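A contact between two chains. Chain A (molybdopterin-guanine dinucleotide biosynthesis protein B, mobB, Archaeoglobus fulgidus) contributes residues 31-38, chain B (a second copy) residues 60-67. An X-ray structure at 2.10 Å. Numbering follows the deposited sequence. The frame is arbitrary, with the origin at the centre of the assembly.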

# COMPACT_ATOMS: atom_id res chain seq x y z
N LEU A 31 -15.56 13.01 4.65
CA LEU A 31 -15.42 11.56 4.68
C LEU A 31 -14.06 11.07 4.21
O LEU A 31 -13.55 11.63 3.23
CB LEU A 31 -16.58 10.88 3.96
CG LEU A 31 -17.65 10.32 4.90
CD1 LEU A 31 -17.18 10.39 6.35
CD2 LEU A 31 -18.96 11.08 4.74
N ARG A 32 -13.47 10.19 4.97
CA ARG A 32 -12.29 9.40 4.56
C ARG A 32 -12.75 8.24 3.67
O ARG A 32 -13.46 7.38 4.14
CB ARG A 32 -11.60 8.75 5.81
CG ARG A 32 -10.67 9.64 6.65
CD ARG A 32 -10.06 8.83 7.89
NE ARG A 32 -9.10 7.71 7.58
CZ ARG A 32 -8.00 7.84 6.85
NH1 ARG A 32 -7.68 8.99 6.28
NH2 ARG A 32 -7.20 6.81 6.70
N VAL A 33 -12.32 8.21 2.39
CA VAL A 33 -12.75 7.17 1.46
C VAL A 33 -11.60 6.29 0.90
O VAL A 33 -10.52 6.77 0.55
CB VAL A 33 -13.63 7.74 0.32
CG1 VAL A 33 -14.26 6.59 -0.49
CG2 VAL A 33 -14.73 8.73 0.84
N ALA A 34 -11.84 5.00 0.80
CA ALA A 34 -10.88 4.14 0.06
C ALA A 34 -11.62 3.38 -1.04
O ALA A 34 -12.79 3.04 -0.86
CB ALA A 34 -10.18 3.19 0.98
N VAL A 35 -10.97 3.20 -2.18
CA VAL A 35 -11.46 2.40 -3.33
C VAL A 35 -10.62 1.12 -3.50
O VAL A 35 -9.37 1.19 -3.54
CB VAL A 35 -11.44 3.21 -4.61
CG1 VAL A 35 -11.79 2.35 -5.85
CG2 VAL A 35 -12.37 4.42 -4.48
N VAL A 36 -11.31 -0.02 -3.54
CA VAL A 36 -10.65 -1.32 -3.80
C VAL A 36 -10.95 -1.72 -5.26
O VAL A 36 -12.10 -1.73 -5.68
CB VAL A 36 -11.10 -2.39 -2.81
CG1 VAL A 36 -10.29 -3.67 -2.99
CG2 VAL A 36 -10.91 -1.90 -1.39
N LYS A 37 -9.90 -1.95 -6.05
CA LYS A 37 -10.08 -2.36 -7.43
C LYS A 37 -9.16 -3.51 -7.76
O LYS A 37 -8.15 -3.70 -7.10
CB LYS A 37 -9.91 -1.17 -8.41
CG LYS A 37 -8.53 -0.51 -8.42
CD LYS A 37 -8.38 0.55 -9.55
CE LYS A 37 -8.02 -0.05 -10.96
NZ LYS A 37 -8.63 0.77 -12.07
N ARG A 38 -9.58 -4.33 -8.72
CA ARG A 38 -8.76 -5.32 -9.43
C ARG A 38 -8.09 -4.62 -10.60
O ARG A 38 -6.89 -4.41 -10.59
CB ARG A 38 -9.65 -6.43 -9.98
CG ARG A 38 -10.32 -7.30 -8.91
CD ARG A 38 -9.53 -8.59 -8.66
NE ARG A 38 -10.08 -9.40 -7.57
CZ ARG A 38 -11.34 -9.87 -7.49
NH1 ARG A 38 -12.25 -9.59 -8.43
NH2 ARG A 38 -11.70 -10.60 -6.43
N GLY B 60 -9.19 11.94 -4.83
CA GLY B 60 -9.40 12.07 -3.36
C GLY B 60 -9.43 10.77 -2.57
O GLY B 60 -9.58 10.78 -1.34
N ALA B 61 -9.32 9.63 -3.24
CA ALA B 61 -9.52 8.36 -2.52
C ALA B 61 -8.18 7.71 -2.32
O ALA B 61 -7.29 7.87 -3.17
CB ALA B 61 -10.45 7.42 -3.32
N ASP B 62 -7.99 7.04 -1.20
CA ASP B 62 -6.85 6.08 -1.07
C ASP B 62 -7.25 4.82 -1.86
O ASP B 62 -8.46 4.60 -2.08
CB ASP B 62 -6.53 5.76 0.40
CG ASP B 62 -6.14 6.99 1.19
OD1 ASP B 62 -5.75 7.95 0.57
OD2 ASP B 62 -6.25 7.04 2.43
N VAL B 63 -6.27 4.04 -2.33
CA VAL B 63 -6.55 2.93 -3.25
C VAL B 63 -5.89 1.68 -2.75
O VAL B 63 -4.71 1.68 -2.41
CB VAL B 63 -5.97 3.18 -4.71
CG1 VAL B 63 -6.54 2.18 -5.69
CG2 VAL B 63 -6.34 4.55 -5.21
N VAL B 64 -6.65 0.58 -2.76
CA VAL B 64 -6.10 -0.77 -2.82
C VAL B 64 -6.23 -1.35 -4.26
O VAL B 64 -7.33 -1.38 -4.84
CB VAL B 64 -6.77 -1.76 -1.81
CG1 VAL B 64 -6.17 -3.19 -1.95
CG2 VAL B 64 -6.66 -1.26 -0.35
N ILE B 65 -5.11 -1.83 -4.81
CA ILE B 65 -5.09 -2.63 -6.04
C ILE B 65 -4.78 -4.08 -5.71
O ILE B 65 -3.68 -4.38 -5.26
CB ILE B 65 -4.09 -2.09 -7.03
CG1 ILE B 65 -4.43 -0.62 -7.32
CG2 ILE B 65 -4.12 -2.92 -8.34
CD1 ILE B 65 -3.24 0.30 -7.17
N ALA B 66 -5.77 -4.94 -5.93
CA ALA B 66 -5.73 -6.34 -5.61
C ALA B 66 -5.54 -7.22 -6.85
O ALA B 66 -6.19 -7.05 -7.89
CB ALA B 66 -7.02 -6.73 -4.83
N SER B 67 -4.61 -8.17 -6.74
CA SER B 67 -4.33 -9.10 -7.79
C SER B 67 -4.17 -10.48 -7.20
O SER B 67 -4.16 -10.63 -5.97
CB SER B 67 -3.10 -8.68 -8.60
OG SER B 67 -1.90 -9.07 -7.97
O HOH W 1 -5.45 8.59 4.42
O HOH W 2 -10.08 9.63 1.22

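Two strands from separate copies of the protein join here as parallel neighbours, and the backbone does most of the bonding. Five hydrogen bonds form the ladder. Asp B62 N donates to Val A33 O at 3.1 Å, and Val A35 N returns a bond to Asp B62 O at 2.9 Å. Val B64 N then reaches Val A35 O, Lys A37 N reaches Val B64 O, and Ala B66 N reaches Lys A37 O, each at 2.9 Å. The rule is that of any parallel pair: each bonding residue inside the ladder links to the two partners that flank the residue opposite it. Val A35, for example, sits across from Val B63 but bonds to Asp B62 and Val B64. The same carbonyls also accept CA-H contacts, as from Val B63 CA to Val A35 O at 3.3 Å.

One water accepts from Val A33 N and donates to Gly B60 O, both at 2.9 Å, so it stands in for a direct bond. Gly B60 closes a helix with a Schellman turn at positive phi, backbone angles that call for glycine. A second water accepts from Arg A32 NH1 at 2.9 Å and donates to Asp B62 OD2 at 2.6 Å. Directly, Arg A32 NH2 and Asp B62 OD2 lie 4.4 Å apart, too far for a salt bridge; the charges attract, but no N-H points at the oxygen.

Side chains alternate between the sheet's faces in register. Ala A34, Asp B62, Val A36 and Val B64 share one face, where Val A36 CG2 meets Val B64 CB at 4.2 Å. Val A35, Val B63, Lys A37 and Ile B65 share the other. There the aliphatic part of Lys A37 packs beside Ile B65, CG to CG1 at 4.2 Å, while its end leads away.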